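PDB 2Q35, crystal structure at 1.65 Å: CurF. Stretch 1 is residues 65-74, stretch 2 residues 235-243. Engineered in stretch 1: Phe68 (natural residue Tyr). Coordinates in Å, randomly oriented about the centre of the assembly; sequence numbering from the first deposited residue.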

ATOM      1  N   SER A  65      -5.443  29.603  -8.602  1.00 19.45           N
ATOM      2  CA  SER A  65      -4.417  30.584  -8.985  1.00 19.34           C
ATOM      3  C   SER A  65      -3.840  31.347  -7.790  1.00 18.87           C
ATOM      4  O   SER A  65      -4.518  31.518  -6.773  1.00 19.08           O
ATOM      5  N   LYS A  66      -2.607  31.835  -7.928  1.00 18.61           N
ATOM      6  CA  LYS A  66      -2.005  32.679  -6.902  1.00 18.77           C
ATOM      7  C   LYS A  66      -2.825  33.965  -6.684  1.00 18.95           C
ATOM      8  O   LYS A  66      -2.959  34.441  -5.548  1.00 18.22           O
ATOM      9  N   GLU A  67      -3.406  34.502  -7.763  1.00 19.39           N
ATOM     10  CA  GLU A  67      -4.271  35.693  -7.654  1.00 20.25           C
ATOM     11  C   GLU A  67      -5.468  35.377  -6.747  1.00 19.26           C
ATOM     12  O   GLU A  67      -5.848  36.196  -5.899  1.00 20.41           O
ATOM     13  N   PHE A  68      -6.020  34.175  -6.920  1.00 19.98           N
ATOM     14  CA  PHE A  68      -7.145  33.668  -6.127  1.00 20.14           C
ATOM     15  C   PHE A  68      -6.747  33.553  -4.666  1.00 19.79           C
ATOM     16  O   PHE A  68      -7.488  33.983  -3.786  1.00 19.96           O
ATOM     17  N   LEU A  69      -5.571  32.976  -4.415  1.00 20.42           N
ATOM     18  CA  LEU A  69      -5.070  32.822  -3.042  1.00 20.15           C
ATOM     19  C   LEU A  69      -4.866  34.155  -2.338  1.00 20.17           C
ATOM     20  O   LEU A  69      -5.178  34.278  -1.143  1.00 19.15           O
ATOM     21  N   ILE A  70      -4.362  35.154  -3.070  1.00 19.50           N
ATOM     22  CA  ILE A  70      -4.218  36.500  -2.520  1.00 19.86           C
ATOM     23  C   ILE A  70      -5.595  37.077  -2.156  1.00 20.91           C
ATOM     24  O   ILE A  70      -5.754  37.671  -1.089  1.00 21.50           O
ATOM     25  N   ARG A  71      -6.582  36.881  -3.031  1.00 21.12           N
ATOM     26  CA  ARG A  71      -7.964  37.300  -2.741  1.00 22.14           C
ATOM     27  C   ARG A  71      -8.472  36.618  -1.471  1.00 22.66           C
ATOM     28  O   ARG A  71      -9.084  37.252  -0.615  1.00 22.97           O
ATOM     29  N   LYS A  72      -8.178  35.327  -1.337  1.00 22.37           N
ATOM     30  CA  LYS A  72      -8.563  34.576  -0.152  1.00 23.02           C
ATOM     31  C   LYS A  72      -7.950  35.109   1.152  1.00 24.02           C
ATOM     32  O   LYS A  72      -8.604  35.038   2.192  1.00 24.74           O
ATOM     33  N   THR A  73      -6.716  35.631   1.115  1.00 24.28           N
ATOM     34  CA  THR A  73      -6.082  36.163   2.338  1.00 24.66           C
ATOM     35  C   THR A  73      -6.857  37.356   2.888  1.00 26.41           C
ATOM     36  O   THR A  73      -6.814  37.643   4.091  1.00 26.15           O
ATOM     37  N   ARG A  74      -7.556  38.047   1.986  1.00 27.81           N
ATOM     38  CA  ARG A  74      -8.410  39.182   2.336  1.00 29.29           C
ATOM     39  C   ARG A  74      -9.840  38.739   2.688  1.00 30.19           C
ATOM     40  O   ARG A  74     -10.691  39.567   3.054  1.00 30.65           O
ATOM     41  N   ILE A 235       1.560  34.370   5.741  1.00 19.86           N
ATOM     42  CA  ILE A 235       1.131  33.646   4.544  1.00 18.86           C
ATOM     43  C   ILE A 235       1.000  34.542   3.302  1.00 18.90           C
ATOM     44  O   ILE A 235       1.427  34.149   2.219  1.00 18.52           O
ATOM     45  N   ALA A 236       0.413  35.730   3.453  1.00 19.58           N
ATOM     46  CA  ALA A 236       0.260  36.645   2.307  1.00 18.79           C
ATOM     47  C   ALA A 236       1.601  36.925   1.623  1.00 18.82           C
ATOM     48  O   ALA A 236       1.684  36.891   0.394  1.00 18.08           O
ATOM     49  N   SER A 237       2.637  37.168   2.427  1.00 18.14           N
ATOM     50  CA  SER A 237       3.983  37.422   1.900  1.00 19.00           C
ATOM     51  C   SER A 237       4.589  36.196   1.208  1.00 18.18           C
ATOM     52  O   SER A 237       5.269  36.314   0.172  1.00 17.86           O
ATOM     53  N   ARG A 238       4.345  35.016   1.775  1.00 16.81           N
ATOM     54  CA  ARG A 238       4.818  33.778   1.164  1.00 16.97           C
ATOM     55  C   ARG A 238       4.176  33.589  -0.211  1.00 16.83           C
ATOM     56  O   ARG A 238       4.864  33.222  -1.175  1.00 17.93           O
ATOM     57  N   ILE A 239       2.870  33.871  -0.313  1.00 15.48           N
ATOM     58  CA  ILE A 239       2.172  33.739  -1.591  1.00 16.43           C
ATOM     59  C   ILE A 239       2.742  34.765  -2.570  1.00 16.08           C
ATOM     60  O   ILE A 239       3.035  34.427  -3.720  1.00 16.33           O
ATOM     61  N   GLN A 240       2.913  36.002  -2.102  1.00 16.30           N
ATOM     62  CA  GLN A 240       3.514  37.058  -2.942  1.00 15.97           C
ATOM     63  C   GLN A 240       4.827  36.605  -3.574  1.00 16.07           C
ATOM     64  O   GLN A 240       5.073  36.868  -4.754  1.00 15.83           O
ATOM     65  N   GLN A 241       5.661  35.915  -2.800  1.00 16.31           N
ATOM     66  CA  GLN A 241       6.989  35.552  -3.303  1.00 16.94           C
ATOM     67  C   GLN A 241       6.971  34.369  -4.266  1.00 18.56           C
ATOM     68  O   GLN A 241       7.993  34.069  -4.873  1.00 18.28           O
ATOM     69  N   GLU A 242       5.808  33.725  -4.444  1.00 18.71           N
ATOM     70  CA  GLU A 242       5.709  32.633  -5.426  1.00 19.53           C
ATOM     71  C   GLU A 242       5.256  33.071  -6.834  1.00 20.67           C
ATOM     72  O   GLU A 242       5.219  32.244  -7.755  1.00 19.07           O
ATOM     73  N   PHE A 243       4.904  34.349  -7.011  1.00 20.93           N
ATOM     74  CA  PHE A 243       4.511  34.858  -8.334  1.00 21.20           C
ATOM     75  C   PHE A 243       5.695  34.808  -9.274  1.00 22.49           C
ATOM     76  O   PHE A 243       6.828  34.978  -8.825  1.00 22.92           O
ATOM     77  OXT PHE A 243       5.549  34.620 -10.493  1.00 23.15           O
TER

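The two stretches of CurF form a small, mainly apolar contact between two nearly antiparallel helices, centred on Ile239 and closed at one end by the chain terminus, where Lys66 supplies the one hydrogen bond that crosses between them. Helix 66-73 and the helix that begins at Ile235 run at 166° to each other, with their axes 10.0 Å apart at closest approach, and 464 Å² of surface is buried, both sides summed. In this arrangement Thr73 lies across from Ala236, and Lys66 across from Ile239.

Ile239 points toward the first helix and fits as a knob into a hole made by Lys66, Leu69, Ile70 and Thr73. Its chi1 is m and chi2 is t; Ile239 CD1 lies 4.0 Å from Leu69 CB and 3.8 Å from Thr73 CG2, and Ile239 CG2 packs 3.5 Å from Ile70 CD1. Leu69, with chi1 m and chi2 t, also points toward the second stretch and is buried, yet it gives up little area to this contact.

Ile70 leaves its backbone sideways, but with chi1 and chi2 both m its end comes nearer to the partner helix. There Ile70 CD1 also packs 3.9 Å from Ala236 O, which accepts from Gln240 N in the helical backbone. Further along the first stretch, Thr73 adopts chi1 p, an orientation that lets Thr73 OG1 donate to Ile70 O at 2.7 Å within its own stretch. In the same rotamer Thr73 CG2 lies 4.2 Å from Ala236 CA and 3.8 Å from Ile239 CD1. The CA atoms of Thr73 and Ala236 are 6.4 Å apart.

A type I turn from Gln240 to Phe243 brings the C-terminal residue back into the contact. Phe243 starts sideways, but its ring (chi1 m, chi2 -103°) extends to the first helix and packs on three of its residues. Lys66 CB lies over one face of the Phe243 ring, 4.0 Å from its centroid and 22° off the normal, a CH-pi contact. Near the plane of the ring, Ile70 CG1 is 3.8 Å from Phe243 CE2, and Glu67 OE2 is 3.4 Å from Phe243 CE1. The CA-to-CB bond of Glu67 points away; its m, m rotamer brings the carboxylate back to the ring edge.

Lys66 points toward the second stretch, with chi1 m, chi2 t, chi3 between wells at -96° and chi4 t. Its aliphatic part passes Glu242, with Lys66 CD 4.1 Å from Glu242 CB, and Lys66 NZ donates to Glu242 O at 2.9 Å. The terminal carboxylate is nearby, but at 4.3 Å from Lys66 NZ to Phe243 OXT the opposite charges are too distant for a salt bridge.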

ATOM      1  CB  SER A  65      -4.991  31.589  -9.974  1.00 20.50           C
ATOM      2  OG  SER A  65      -5.867  32.488  -9.319  1.00 21.08           O
ATOM      3  CB  LYS A  66      -0.529  32.981  -7.223  1.00 19.40           C
ATOM      4  CG  LYS A  66       0.419  31.807  -6.913  1.00 19.27           C
ATOM      5  CD  LYS A  66       1.788  31.951  -7.579  1.00 20.89           C
ATOM      6  CE  LYS A  66       1.824  31.174  -8.892  1.00 30.18           C
ATOM      7  NZ  LYS A  66       3.176  31.114  -9.505  1.00 37.01           N
ATOM      8  CB  GLU A  67      -4.773  36.154  -9.030  1.00 20.78           C
ATOM      9  CG  GLU A  67      -3.691  36.416 -10.086  1.00 25.61           C
ATOM     10  CD  GLU A  67      -3.032  37.792  -9.999  1.00 30.85           C
ATOM     11  OE1 GLU A  67      -3.485  38.672  -9.225  1.00 30.84           O
ATOM     12  OE2 GLU A  67      -2.041  37.991 -10.734  1.00 28.20           O
ATOM     13  CB  PHE A  68      -7.638  32.307  -6.671  1.00 21.41           C
ATOM     14  CG  PHE A  68      -8.690  31.639  -5.805  1.00 22.67           C
ATOM     15  CD1 PHE A  68     -10.050  31.907  -5.999  1.00 26.68           C
ATOM     16  CD2 PHE A  68      -8.319  30.744  -4.797  1.00 26.81           C
ATOM     17  CE1 PHE A  68     -11.027  31.289  -5.207  1.00 25.52           C
ATOM     18  CE2 PHE A  68      -9.296  30.130  -3.989  1.00 27.63           C
ATOM     19  CZ  PHE A  68     -10.645  30.408  -4.196  1.00 27.12           C
ATOM     20  CB  LEU A  69      -3.776  31.997  -3.005  1.00 20.30           C
ATOM     21  CG  LEU A  69      -3.892  30.548  -3.473  1.00 22.03           C
ATOM     22  CD1 LEU A  69      -2.538  29.894  -3.380  1.00 26.88           C
ATOM     23  CD2 LEU A  69      -4.913  29.784  -2.627  1.00 21.93           C
ATOM     24  CB  ILE A  70      -3.423  37.444  -3.466  1.00 20.79           C
ATOM     25  CG1 ILE A  70      -1.964  36.979  -3.604  1.00 18.38           C
ATOM     26  CG2 ILE A  70      -3.488  38.907  -2.980  1.00 19.21           C
ATOM     27  CD1 ILE A  70      -1.098  37.146  -2.320  1.00 20.50           C
ATOM     28  CB  ARG A  71      -8.887  36.991  -3.927  1.00 21.83           C
ATOM     29  CG  ARG A  71      -8.680  37.914  -5.130  1.00 23.53           C
ATOM     30  CD  ARG A  71      -9.170  37.259  -6.409  1.00 31.62           C
ATOM     31  NE  ARG A  71     -10.622  37.335  -6.549  1.00 35.91           N
ATOM     32  CZ  ARG A  71     -11.345  36.529  -7.329  1.00 40.62           C
ATOM     33  NH1 ARG A  71     -10.757  35.564  -8.030  1.00 37.05           N
ATOM     34  NH2 ARG A  71     -12.663  36.684  -7.400  1.00 41.49           N
ATOM     35  CB  LYS A  72      -8.261  33.082  -0.325  1.00 23.98           C
ATOM     36  CG  LYS A  72      -9.115  32.179   0.579  1.00 25.97           C
ATOM     37  CD  LYS A  72      -9.163  30.733   0.084  1.00 32.11           C
ATOM     38  CE  LYS A  72      -7.959  29.921   0.550  1.00 33.85           C
ATOM     39  NZ  LYS A  72      -8.031  29.649   2.005  1.00 31.76           N
ATOM     40  CB  THR A  73      -4.587  36.568   2.154  1.00 24.94           C
ATOM     41  OG1 THR A  73      -4.476  37.667   1.242  1.00 24.21           O
ATOM     42  CG2 THR A  73      -3.747  35.391   1.659  1.00 21.78           C
ATOM     43  CB  ARG A  74      -8.416  40.185   1.186  1.00 29.04           C
ATOM     44  CG  ARG A  74      -7.026  40.677   0.788  1.00 31.52           C
ATOM     45  CD  ARG A  74      -7.096  41.959  -0.029  1.00 34.76           C
ATOM     46  NE  ARG A  74      -7.569  41.718  -1.390  1.00 34.29           N
ATOM     47  CZ  ARG A  74      -6.776  41.601  -2.452  1.00 37.71           C
ATOM     48  NH1 ARG A  74      -5.456  41.716  -2.324  1.00 37.83           N
ATOM     49  NH2 ARG A  74      -7.305  41.375  -3.649  1.00 37.84           N
ATOM     50  CB  ILE A 235      -0.177  32.829   4.796  1.00 19.46           C
ATOM     51  CG1 ILE A 235       0.066  31.756   5.866  1.00 16.99           C
ATOM     52  CG2 ILE A 235      -0.720  32.214   3.487  1.00 18.96           C
ATOM     53  CD1 ILE A 235       1.207  30.747   5.529  1.00 15.49           C
ATOM     54  CB  ALA A 236      -0.395  37.934   2.719  1.00 19.12           C
ATOM     55  CB  SER A 237       4.912  37.929   3.018  1.00 19.46           C
ATOM     56  OG  SER A 237       6.251  38.070   2.556  1.00 24.42           O
ATOM     57  CB  ARG A 238       4.551  32.571   2.089  1.00 16.25           C
ATOM     58  CG  ARG A 238       5.438  32.546   3.324  1.00 17.66           C
ATOM     59  CD  ARG A 238       5.099  31.370   4.200  1.00 17.54           C
ATOM     60  NE  ARG A 238       6.189  30.970   5.085  1.00 26.85           N
ATOM     61  CZ  ARG A 238       6.956  29.881   4.914  1.00 18.54           C
ATOM     62  NH1 ARG A 238       6.751  29.052   3.897  1.00 22.02           N
ATOM     63  NH2 ARG A 238       7.896  29.614   5.795  1.00 27.60           N
ATOM     64  CB  ILE A 239       0.642  33.882  -1.469  1.00 15.93           C
ATOM     65  CG1 ILE A 239       0.100  32.763  -0.559  1.00 18.48           C
ATOM     66  CG2 ILE A 239      -0.018  33.826  -2.868  1.00 16.19           C
ATOM     67  CD1 ILE A 239      -1.294  33.027  -0.004  1.00 18.44           C
ATOM     68  CB  GLN A 240       3.763  38.342  -2.148  1.00 16.54           C
ATOM     69  CG  GLN A 240       4.464  39.436  -2.995  1.00 15.16           C
ATOM     70  CD  GLN A 240       4.576  40.768  -2.274  1.00 17.53           C
ATOM     71  OE1 GLN A 240       3.652  41.187  -1.564  1.00 19.46           O
ATOM     72  NE2 GLN A 240       5.713  41.442  -2.443  1.00 16.54           N
ATOM     73  CB  GLN A 241       7.978  35.339  -2.154  1.00 17.28           C
ATOM     74  CG  GLN A 241       8.212  36.612  -1.346  1.00 17.37           C
ATOM     75  CD  GLN A 241       8.602  37.814  -2.216  1.00 14.13           C
ATOM     76  OE1 GLN A 241       8.129  38.937  -1.998  1.00 15.30           O
ATOM     77  NE2 GLN A 241       9.464  37.577  -3.213  1.00 11.87           N
ATOM     78  CB  GLU A 242       4.815  31.505  -4.908  1.00 20.41           C
ATOM     79  CG  GLU A 242       5.325  30.820  -3.622  1.00 22.97           C
ATOM     80  CD  GLU A 242       6.700  30.177  -3.783  1.00 32.62           C
ATOM     81  OE1 GLU A 242       6.873  29.367  -4.719  1.00 35.21           O
ATOM     82  OE2 GLU A 242       7.606  30.472  -2.966  1.00 33.55           O
ATOM     83  CB  PHE A 243       4.013  36.306  -8.256  1.00 21.41           C
ATOM     84  CG  PHE A 243       2.573  36.438  -7.854  1.00 22.01           C
ATOM     85  CD1 PHE A 243       1.598  36.718  -8.804  1.00 27.37           C
ATOM     86  CD2 PHE A 243       2.189  36.280  -6.527  1.00 24.75           C
ATOM     87  CE1 PHE A 243       0.247  36.844  -8.434  1.00 29.13           C
ATOM     88  CE2 PHE A 243       0.842  36.407  -6.143  1.00 27.69           C
ATOM     89  CZ  PHE A 243      -0.126  36.695  -7.098  1.00 27.56           C
TER